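Local coordinates for protein FdxN element excision controlling factor XisI (Anabaena variabilis ATCC 29413, PDB 2NVM) that probably helps control the excision of the fdxN element, a site-specific recombination of nitrogen-fixation genes, acting together with the partner proteins XisF and XisH, at residues Y56-C61 with H71-L76; I83-D88 with L110-P115; K17-L22 with L92-E97. All coordinates share one frame; numbering follows the deposited sequence. Where two conformers were deposited one is given.

Contact 1. Residues Y56-C61 with H71-L76; sequences YLWLCC and HIILYL
Trp-58 sits at the middle of this strand pair and has the largest share of the buried surface. Its CG is anti to the backbone N (chi1 166°), which stands the indole out from the sheet, with Ile-73 alongside. Ile-73 lays its CG2 methyl over one face of the six-membered ring, 3.6 Å from the centroid and almost on the ring normal, a clean CH-pi contact. Leu-74 comes from another side: its CD2 lies at the ring edge, in plane, 3.7 Å from Trp-58 CE3. Tyr-20 of helix 4-23 adds an edge-to-face contact to the same indole. Tyr-56, the next largest contributor, pairs its backbone N and O with O and N of Leu-76. Leu-76 O also lies at the edge of the Tyr-56 ring, near its plane, 3.6 Å from Tyr-56 CD2; the Tyr-56 hydroxyl goes to Asp-54.

On the other face, Leu-57 and Tyr-75 cross obliquely, and Leu-57 CD1 rests over the phenol ring, 3.6 Å from Tyr-75 CG. Both also reach the second subunit. An extra residue on 71-76 sets both Ile-73 and Leu-74 opposite Trp-58, and Trp-58 O accepts from Ile-73 N at 2.8 Å and Leu-74 N at 3.1 Å, both in the carbonyl plane. The register slips by one, so Leu-59 faces Ile-72 and Cys-60 faces His-71. This is a classic beta bulge in an antiparallel pair of the mixed sheet.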
loop_
_atom_site.group_PDB
_atom_site.type_symbol
_atom_site.label_atom_id
_atom_site.label_comp_id
_atom_site.label_asym_id
_atom_site.label_seq_id
_atom_site.Cartn_x
_atom_site.Cartn_y
_atom_site.Cartn_z
ATOM N N TYR B 56 -2.654 5.966 0.041
ATOM C CA TYR B 56 -3.786 5.390 0.785
ATOM C C TYR B 56 -4.109 4.049 0.148
ATOM O O TYR B 56 -4.575 4.009 -0.992
ATOM C CB TYR B 56 -4.994 6.366 0.707
ATOM C CG TYR B 56 -4.609 7.775 1.125
ATOM C CD1 TYR B 56 -4.595 8.157 2.475
ATOM C CD2 TYR B 56 -4.197 8.716 0.164
ATOM C CE1 TYR B 56 -4.193 9.463 2.863
ATOM C CE2 TYR B 56 -3.804 10.025 0.539
ATOM C CZ TYR B 56 -3.790 10.386 1.878
ATOM O OH TYR B 56 -3.397 11.656 2.216
ATOM N N LEU B 57 -3.886 2.960 0.878
ATOM C CA LEU B 57 -4.085 1.626 0.336
ATOM C C LEU B 57 -4.778 0.645 1.273
ATOM O O LEU B 57 -4.561 0.657 2.467
ATOM C CB LEU B 57 -2.724 1.108 -0.122
ATOM C CG LEU B 57 -2.668 -0.258 -0.836
ATOM C CD1 LEU B 57 -1.793 -0.206 -2.086
ATOM C CD2 LEU B 57 -2.275 -1.377 0.135
ATOM N N TRP B 58 -5.612 -0.192 0.673
ATOM C CA TRP B 58 -6.355 -1.242 1.306
ATOM C C TRP B 58 -6.028 -2.506 0.521
ATOM O O TRP B 58 -6.261 -2.569 -0.699
ATOM C CB TRP B 58 -7.863 -0.888 1.300
ATOM C CG TRP B 58 -8.824 -1.986 1.621
ATOM C CD1 TRP B 58 -8.581 -3.098 2.380
ATOM C CD2 TRP B 58 -10.230 -2.006 1.327
ATOM N NE1 TRP B 58 -9.720 -3.841 2.502
ATOM C CE2 TRP B 58 -10.752 -3.209 1.874
ATOM C CE3 TRP B 58 -11.097 -1.146 0.626
ATOM C CZ2 TRP B 58 -12.107 -3.584 1.746
ATOM C CZ3 TRP B 58 -12.469 -1.515 0.493
ATOM C CH2 TRP B 58 -12.952 -2.734 1.051
ATOM N N LEU B 59 -5.471 -3.490 1.233
ATOM C CA LEU B 59 -5.145 -4.792 0.673
ATOM C C LEU B 59 -5.597 -5.905 1.587
ATOM O O LEU B 59 -5.950 -5.655 2.733
ATOM C CB LEU B 59 -3.634 -4.893 0.414
ATOM C CG LEU B 59 -2.581 -4.758 1.528
ATOM C CD1 LEU B 59 -2.641 -5.825 2.583
ATOM C CD2 LEU B 59 -1.201 -4.819 0.868
ATOM N N CYS B 60 -5.605 -7.120 1.053
ATOM C CA CYS B 60 -5.840 -8.337 1.836
ATOM C C CYS B 60 -4.585 -9.213 1.672
ATOM O O CYS B 60 -3.961 -9.240 0.608
ATOM C CB CYS B 60 -7.130 -9.058 1.473
ATOM S SG CYS B 60 -7.186 -9.693 -0.119
ATOM N N CYS B 61 -4.202 -9.877 2.747
ATOM C CA CYS B 61 -3.018 -10.711 2.761
ATOM C C CYS B 61 -3.153 -11.868 3.747
ATOM O O CYS B 61 -3.692 -11.696 4.849
ATOM C CB CYS B 61 -1.803 -9.833 3.087
ATOM S SG CYS B 61 -0.212 -10.638 3.118
ATOM N N HIS B 71 -3.286 -9.224 -2.296
ATOM C CA HIS B 71 -4.103 -8.524 -3.274
ATOM C C HIS B 71 -4.522 -7.096 -2.868
ATOM O O HIS B 71 -5.087 -6.888 -1.803
ATOM C CB HIS B 71 -5.321 -9.479 -3.491
ATOM C CG HIS B 71 -6.442 -8.911 -4.291
ATOM N ND1 HIS B 71 -6.313 -8.570 -5.622
ATOM C CD2 HIS B 71 -7.732 -8.679 -3.965
ATOM C CE1 HIS B 71 -7.470 -8.110 -6.068
ATOM N NE2 HIS B 71 -8.347 -8.161 -5.081
ATOM N N ILE B 72 -4.250 -6.136 -3.743
ATOM C CA ILE B 72 -4.653 -4.718 -3.569
ATOM C C ILE B 72 -6.137 -4.626 -3.925
ATOM O O ILE B 72 -6.527 -5.091 -5.001
ATOM C CB ILE B 72 -3.786 -3.777 -4.438
ATOM C CG1 ILE B 72 -2.319 -3.872 -3.958
ATOM C CG2 ILE B 72 -4.333 -2.299 -4.406
ATOM C CD1 ILE B 72 -1.335 -3.049 -4.766
ATOM N N ILE B 73 -6.937 -4.071 -2.993
ATOM C CA ILE B 73 -8.390 -3.889 -3.135
ATOM C C ILE B 73 -8.696 -2.471 -3.619
ATOM O O ILE B 73 -9.460 -2.279 -4.562
ATOM C CB ILE B 73 -9.161 -4.064 -1.768
ATOM C CG1 ILE B 73 -8.905 -5.430 -1.120
ATOM C CG2 ILE B 73 -10.674 -3.851 -1.943
ATOM C CD1 ILE B 73 -9.368 -6.591 -1.929
ATOM N N LEU B 74 -8.118 -1.483 -2.930
ATOM C CA LEU B 74 -8.324 -0.068 -3.220
ATOM C C LEU B 74 -7.029 0.677 -2.968
ATOM O O LEU B 74 -6.423 0.511 -1.899
ATOM C CB LEU B 74 -9.465 0.447 -2.328
ATOM C CG LEU B 74 -10.159 1.804 -2.510
ATOM C CD1 LEU B 74 -10.639 2.018 -3.919
ATOM C CD2 LEU B 74 -11.356 1.882 -1.551
ATOM N N TYR B 75 -6.600 1.460 -3.962
ATOM C CA TYR B 75 -5.370 2.222 -3.895
ATOM C C TYR B 75 -5.585 3.604 -4.511
ATOM O O TYR B 75 -5.947 3.728 -5.684
ATOM C CB TYR B 75 -4.196 1.434 -4.542
ATOM C CG TYR B 75 -2.870 2.168 -4.635
ATOM C CD1 TYR B 75 -2.451 3.088 -3.634
ATOM C CD2 TYR B 75 -1.962 1.871 -5.670
ATOM C CE1 TYR B 75 -1.223 3.762 -3.724
ATOM C CE2 TYR B 75 -0.735 2.529 -5.768
ATOM C CZ TYR B 75 -0.368 3.472 -4.774
ATOM O OH TYR B 75 0.832 4.127 -4.824
ATOM N N LEU B 76 -5.348 4.621 -3.687
ATOM C CA LEU B 76 -5.497 6.023 -4.046
ATOM C C LEU B 76 -4.249 6.793 -3.643
ATOM O O LEU B 76 -3.642 6.495 -2.603
ATOM C CB LEU B 76 -6.694 6.622 -3.295
ATOM C CG LEU B 76 -8.048 5.907 -3.391
ATOM C CD1 LEU B 76 -9.075 6.601 -2.539
ATOM C CD2 LEU B 76 -8.540 5.868 -4.800
#

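Contact 2. Residues I83-D88 with L110-P115; sequences IWIEED and LGFHHP
A type I beta turn, Leu-110 to His-113, takes the chain away from the sheet after strand 108-110, beside strand 82-87. Phe-112 N makes a weak hydrogen bond to Ile-85 O, 3.3 Å long. Phe-112 itself is the side chain to follow. Its CB lies 3.5 Å from Glu-86 O, and CG takes the crowded position between backbone N and carbonyl carbon (chi1 71°), sending the ring out beside Ile-85, pointing the same way. Phe-112 CD2 then comes 3.4 Å from Ile-85 O, which meets the ring at its edge, near the plane. One atom on, CE2 touches Ile-85 CG2 and Asp-88 CB, and CZ at the tip reaches Leu-92 CD2. Ile-85 and Leu-110 also run side by side, with methyls CD1 and CD2 in contact.

Gly-111 lies beside the same edge of the strand, where the ends of Trp-84 and Glu-86 reach it. Glu-86, bent at chi2 (-70°), brings its carboxylate to the turn, and Arg-68 and Arg-46 of the second subunit bind that group by salt bridges. Glu-86 OE1 ends 3.5 Å from Gly-111 CA.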
loop_
_atom_site.group_PDB
_atom_site.type_symbol
_atom_site.label_atom_id
_atom_site.label_comp_id
_atom_site.label_asym_id
_atom_site.label_seq_id
_atom_site.Cartn_x
_atom_site.Cartn_y
_atom_site.Cartn_z
ATOM N N ILE B 83 -6.219 13.524 -7.518
ATOM C CA ILE B 83 -6.496 12.228 -6.901
ATOM C C ILE B 83 -6.389 11.183 -8.007
ATOM O O ILE B 83 -7.099 11.260 -8.996
ATOM C CB ILE B 83 -7.912 12.202 -6.234
ATOM C CG1 ILE B 83 -7.962 13.228 -5.074
ATOM C CG2 ILE B 83 -8.279 10.797 -5.742
ATOM C CD1 ILE B 83 -9.320 13.449 -4.485
ATOM N N TRP B 84 -5.487 10.220 -7.818
ATOM C CA TRP B 84 -5.252 9.109 -8.744
ATOM C C TRP B 84 -5.883 7.870 -8.144
ATOM O O TRP B 84 -5.467 7.471 -7.074
ATOM C CB TRP B 84 -3.754 8.867 -8.920
ATOM C CG TRP B 84 -3.092 9.832 -9.796
ATOM C CD1 TRP B 84 -2.842 11.145 -9.546
ATOM C CD2 TRP B 84 -2.573 9.557 -11.090
ATOM N NE1 TRP B 84 -2.214 11.723 -10.622
ATOM C CE2 TRP B 84 -2.021 10.767 -11.584
ATOM C CE3 TRP B 84 -2.521 8.401 -11.890
ATOM C CZ2 TRP B 84 -1.421 10.857 -12.862
ATOM C CZ3 TRP B 84 -1.923 8.474 -13.147
ATOM C CH2 TRP B 84 -1.373 9.703 -13.626
ATOM N N ILE B 85 -6.883 7.294 -8.811
ATOM C CA ILE B 85 -7.520 6.036 -8.381
ATOM C C ILE B 85 -6.746 4.971 -9.169
ATOM O O ILE B 85 -6.988 4.773 -10.366
ATOM C CB ILE B 85 -9.031 5.971 -8.649
ATOM C CG1 ILE B 85 -9.755 7.200 -8.050
ATOM C CG2 ILE B 85 -9.590 4.647 -8.090
ATOM C CD1 ILE B 85 -11.259 7.234 -8.323
ATOM N N GLU B 86 -5.769 4.355 -8.494
ATOM C CA GLU B 86 -4.900 3.311 -9.071
ATOM C C GLU B 86 -5.532 1.916 -9.060
ATOM O O GLU B 86 -5.159 1.076 -9.846
ATOM C CB GLU B 86 -3.576 3.248 -8.311
ATOM C CG GLU B 86 -2.777 4.571 -8.179
ATOM C CD GLU B 86 -2.157 5.106 -9.456
ATOM O OE1 GLU B 86 -2.485 4.684 -10.576
ATOM O OE2 GLU B 86 -1.334 6.027 -9.349
ATOM N N GLU B 87 -6.424 1.646 -8.119
ATOM C CA GLU B 87 -7.113 0.357 -8.026
ATOM C C GLU B 87 -8.422 0.630 -7.320
ATOM O O GLU B 87 -8.433 1.369 -6.326
ATOM C CB GLU B 87 -6.257 -0.664 -7.254
ATOM C CG GLU B 87 -6.849 -2.088 -7.131
ATOM C CD GLU B 87 -7.087 -2.799 -8.478
ATOM O OE1 GLU B 87 -6.177 -2.794 -9.328
ATOM O OE2 GLU B 87 -8.187 -3.385 -8.669
ATOM N N ASP B 88 -9.504 0.055 -7.849
ATOM C CA ASP B 88 -10.845 0.254 -7.353
ATOM C C ASP B 88 -11.626 -1.057 -7.356
ATOM O O ASP B 88 -11.632 -1.757 -8.370
ATOM C CB ASP B 88 -11.559 1.266 -8.286
ATOM C CG ASP B 88 -13.007 1.595 -7.847
ATOM O OD1 ASP B 88 -13.270 1.659 -6.631
ATOM O OD2 ASP B 88 -13.870 1.802 -8.726
ATOM N N LEU B 110 -8.212 8.188 -13.401
ATOM C CA LEU B 110 -8.369 6.745 -13.319
ATOM C C LEU B 110 -7.070 6.143 -13.812
ATOM O O LEU B 110 -6.899 5.869 -15.000
ATOM C CB LEU B 110 -9.592 6.239 -14.088
ATOM C CG LEU B 110 -10.920 6.851 -13.643
ATOM C CD1 LEU B 110 -12.040 6.210 -14.464
ATOM C CD2 LEU B 110 -11.192 6.716 -12.114
ATOM N N GLY B 111 -6.133 5.992 -12.869
ATOM C CA GLY B 111 -4.827 5.384 -13.082
ATOM C C GLY B 111 -4.929 3.955 -13.573
ATOM O O GLY B 111 -4.093 3.529 -14.346
ATOM N N PHE B 112 -5.958 3.220 -13.131
ATOM C CA PHE B 112 -6.225 1.855 -13.637
ATOM C C PHE B 112 -6.702 1.813 -15.114
ATOM O O PHE B 112 -6.769 0.729 -15.677
ATOM C CB PHE B 112 -7.147 1.044 -12.712
ATOM C CG PHE B 112 -8.565 1.498 -12.689
ATOM C CD1 PHE B 112 -9.508 0.931 -13.560
ATOM C CD2 PHE B 112 -8.994 2.436 -11.755
ATOM C CE1 PHE B 112 -10.854 1.335 -13.523
ATOM C CE2 PHE B 112 -10.332 2.839 -11.701
ATOM C CZ PHE B 112 -11.267 2.292 -12.593
ATOM N N HIS B 113 -7.134 2.943 -15.700
ATOM C CA HIS B 113 -7.421 3.003 -17.150
ATOM C C HIS B 113 -6.083 3.315 -17.834
ATOM O O HIS B 113 -5.283 4.026 -17.287
ATOM C CB HIS B 113 -8.443 4.070 -17.540
ATOM C CG HIS B 113 -9.852 3.745 -17.164
ATOM N ND1 HIS B 113 -10.308 2.453 -17.013
ATOM C CD2 HIS B 113 -10.948 4.535 -17.101
ATOM C CE1 HIS B 113 -11.602 2.472 -16.761
ATOM N NE2 HIS B 113 -12.018 3.722 -16.818
ATOM N N HIS B 114 -5.811 2.744 -18.998
ATOM C CA HIS B 114 -4.578 3.080 -19.759
ATOM C C HIS B 114 -4.595 4.603 -20.081
ATOM O O HIS B 114 -5.685 5.134 -20.337
ATOM C CB HIS B 114 -4.521 2.261 -21.053
ATOM C CG HIS B 114 -3.255 2.435 -21.828
ATOM N ND1 HIS B 114 -3.107 3.394 -22.807
ATOM C CD2 HIS B 114 -2.076 1.776 -21.765
ATOM C CE1 HIS B 114 -1.891 3.317 -23.313
ATOM N NE2 HIS B 114 -1.248 2.336 -22.705
ATOM N N PRO B 115 -3.435 5.313 -20.030
ATOM C CA PRO B 115 -3.401 6.777 -20.340
ATOM C C PRO B 115 -4.195 7.224 -21.581
ATOM O O PRO B 115 -4.919 8.217 -21.511
ATOM C CB PRO B 115 -1.907 7.046 -20.515
ATOM C CG PRO B 115 -1.289 6.105 -19.547
ATOM C CD PRO B 115 -2.081 4.837 -19.662
#

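Contact 3. Residues K17-L22 with L92-E97; sequences KKYYDL and LAIVDE
Lys-18 and Glu-97 form a salt bridge between the two helices, with Lys-18 NZ donating to Glu-97 OE2 over 2.9 Å. The ammonium reaches its acceptor from above the carboxylate plane, 30° out of it. The lysine is stretched to get there: CG is anti to the backbone N and every later torsion is extended, so the chain runs straight out from helix 4-23 and crosses the glutamate obliquely. Its methylenes take part too, Lys-18 CE passing 3.2 Å from Glu-97 OE2 and CD lying near both carboxylate oxygens. Both residues sit toward the surface, where solvent would probably weaken the attraction.

The other oxygen turns to Tyr-19. Glu-97 OE1 lies 3.2 Å from Tyr-19 CE2, the two side chains meeting tip to tip with ring and carboxylate planes 48° apart, so the carboxylate has lysine carbons along one flank and the phenol along another. The two helices pack on the same side of the mixed sheet, in an alpha/beta layering, and their short segments run 12.0 Å apart at 137°. At that spacing the backbones stay well separated and long side chains make the connection.

Tyr-19 spans most of the gap. Its CG is anti to the carbonyl carbon, sending the ring across to the first turn of helix 93-100. Ile-94 CG2 presses close to the ring, 3.3 Å from Tyr-19 CE2, while at the far end the hydroxyl oxygen Tyr-19 OH lies 3.4 Å from Ala-93 CB. From there Ile-94 leads inward, its CD1 reaching Leu-74 and Leu-76 on the sheet below.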
loop_
_atom_site.group_PDB
_atom_site.type_symbol
_atom_site.label_atom_id
_atom_site.label_comp_id
_atom_site.label_asym_id
_atom_site.label_seq_id
_atom_site.Cartn_x
_atom_site.Cartn_y
_atom_site.Cartn_z
ATOM N N LYS B 17 -11.760 4.541 4.448
ATOM C CA LYS B 17 -12.239 3.965 5.717
ATOM C C LYS B 17 -13.699 3.515 5.653
ATOM O O LYS B 17 -14.031 2.501 6.271
ATOM C CB LYS B 17 -12.048 4.928 6.901
ATOM C CG LYS B 17 -10.589 5.164 7.271
ATOM C CD LYS B 17 -10.455 6.202 8.391
ATOM C CE LYS B 17 -8.986 6.497 8.721
ATOM N NZ LYS B 17 -8.864 7.472 9.842
ATOM N N LYS B 18 -14.548 4.254 4.919
ATOM C CA LYS B 18 -15.980 3.921 4.748
ATOM C C LYS B 18 -16.133 2.553 4.098
ATOM O O LYS B 18 -16.748 1.676 4.690
ATOM C CB LYS B 18 -16.746 5.007 3.944
ATOM C CG LYS B 18 -18.225 4.716 3.642
ATOM C CD LYS B 18 -18.939 5.945 3.073
ATOM C CE LYS B 18 -20.435 5.659 2.819
ATOM N NZ LYS B 18 -21.268 6.883 2.569
ATOM N N TYR B 19 -15.551 2.383 2.909
ATOM C CA TYR B 19 -15.595 1.094 2.182
ATOM C C TYR B 19 -14.840 -0.044 2.869
ATOM O O TYR B 19 -15.233 -1.202 2.695
ATOM C CB TYR B 19 -15.176 1.238 0.709
ATOM C CG TYR B 19 -16.192 2.008 -0.089
ATOM C CD1 TYR B 19 -17.372 1.383 -0.545
ATOM C CD2 TYR B 19 -16.010 3.367 -0.369
ATOM C CE1 TYR B 19 -18.345 2.102 -1.282
ATOM C CE2 TYR B 19 -16.966 4.096 -1.099
ATOM C CZ TYR B 19 -18.129 3.460 -1.559
ATOM O OH TYR B 19 -19.059 4.181 -2.274
ATOM N N TYR B 20 -13.782 0.286 3.626
ATOM C CA TYR B 20 -13.017 -0.692 4.424
ATOM C C TYR B 20 -13.930 -1.258 5.523
ATOM O O TYR B 20 -14.089 -2.476 5.610
ATOM C CB TYR B 20 -11.753 -0.060 5.046
ATOM C CG TYR B 20 -10.892 -1.016 5.855
ATOM C CD1 TYR B 20 -9.926 -1.799 5.224
ATOM C CD2 TYR B 20 -11.035 -1.137 7.253
ATOM C CE1 TYR B 20 -9.106 -2.704 5.953
ATOM C CE2 TYR B 20 -10.231 -2.037 7.999
ATOM C CZ TYR B 20 -9.266 -2.815 7.339
ATOM O OH TYR B 20 -8.471 -3.684 8.054
ATOM N N ASP B 21 -14.532 -0.367 6.323
ATOM C CA ASP B 21 -15.476 -0.748 7.411
ATOM C C ASP B 21 -16.705 -1.491 6.880
ATOM O O ASP B 21 -17.145 -2.475 7.478
ATOM C CB ASP B 21 -15.945 0.475 8.233
ATOM C CG ASP B 21 -14.826 1.116 9.075
ATOM O OD1 ASP B 21 -13.637 0.703 9.010
ATOM O OD2 ASP B 21 -15.158 2.064 9.821
ATOM N N LEU B 22 -17.230 -1.008 5.755
ATOM C CA LEU B 22 -18.392 -1.598 5.065
ATOM C C LEU B 22 -18.166 -3.052 4.601
ATOM O O LEU B 22 -19.119 -3.834 4.582
ATOM C CB LEU B 22 -18.781 -0.712 3.863
ATOM C CG LEU B 22 -20.035 -0.974 3.039
ATOM C CD1 LEU B 22 -21.270 -0.875 3.911
ATOM C CD2 LEU B 22 -20.105 0.040 1.904
ATOM N N LEU B 92 -16.571 2.196 -9.437
ATOM C CA LEU B 92 -16.625 3.663 -9.435
ATOM C C LEU B 92 -17.607 4.320 -8.448
ATOM O O LEU B 92 -17.839 5.518 -8.547
ATOM C CB LEU B 92 -16.723 4.241 -10.879
ATOM C CG LEU B 92 -15.535 3.920 -11.803
ATOM C CD1 LEU B 92 -15.810 4.512 -13.175
ATOM C CD2 LEU B 92 -14.187 4.431 -11.247
ATOM N N ALA B 93 -18.121 3.569 -7.459
ATOM C CA ALA B 93 -18.994 4.140 -6.400
ATOM C C ALA B 93 -18.242 5.226 -5.600
ATOM O O ALA B 93 -18.858 6.199 -5.186
ATOM C CB ALA B 93 -19.536 3.060 -5.458
ATOM N N ILE B 94 -16.921 5.061 -5.429
ATOM C CA ILE B 94 -16.067 6.049 -4.737
ATOM C C ILE B 94 -15.955 7.399 -5.480
ATOM O O ILE B 94 -15.698 8.405 -4.838
ATOM C CB ILE B 94 -14.623 5.511 -4.395
ATOM C CG1 ILE B 94 -13.756 5.253 -5.636
ATOM C CG2 ILE B 94 -14.692 4.239 -3.515
ATOM C CD1 ILE B 94 -12.333 4.823 -5.243
ATOM N N VAL B 95 -16.094 7.398 -6.814
ATOM C CA VAL B 95 -16.069 8.638 -7.621
ATOM C C VAL B 95 -17.261 9.536 -7.274
ATOM O O VAL B 95 -17.084 10.745 -7.155
ATOM C CB VAL B 95 -15.986 8.368 -9.151
ATOM C CG1 VAL B 95 -16.326 9.611 -9.973
ATOM C CG2 VAL B 95 -14.610 7.832 -9.507
ATOM N N ASP B 96 -18.444 8.931 -7.112
ATOM C CA ASP B 96 -19.661 9.640 -6.709
ATOM C C ASP B 96 -19.451 10.355 -5.375
ATOM O O ASP B 96 -19.833 11.514 -5.233
ATOM C CB ASP B 96 -20.871 8.689 -6.600
ATOM C CG ASP B 96 -21.330 8.152 -7.955
ATOM O OD1 ASP B 96 -21.549 8.964 -8.885
ATOM O OD2 ASP B 96 -21.517 6.917 -8.071
ATOM N N GLU B 97 -18.797 9.672 -4.431
ATOM C CA GLU B 97 -18.496 10.261 -3.117
ATOM C C GLU B 97 -17.548 11.466 -3.205
ATOM O O GLU B 97 -17.764 12.462 -2.506
ATOM C CB GLU B 97 -18.068 9.180 -2.113
ATOM C CG GLU B 97 -19.256 8.198 -1.872
ATOM C CD GLU B 97 -19.137 7.348 -0.644
ATOM O OE1 GLU B 97 -18.008 7.024 -0.237
ATOM O OE2 GLU B 97 -20.189 6.985 -0.080
#

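From the N terminus, helix 4-23 supplies residues 17-22, whose partner 92-97 comes 70 residues later, so contact 3 closes the longest loop. Nested inside that loop is contact 1, a local hairpin joining strands 55-61 and 67-79. The chain then turns back into strand 82-87, which opens contact 2 after contact 1 has closed. Contact 2 closes only at 110-115, beyond helix 93-100, so contacts 2 and 3 cross. Strand 67-79 ties the first two contacts, with Tyr-75 probably hydrogen-bonded through its backbone to Glu-86 and Glu-87. Contact 3 lies over the sheet: Ile-94 meets Leu-74, and Trp-58 meets Tyr-19. Contacts 1 and 2 both reach the second subunit.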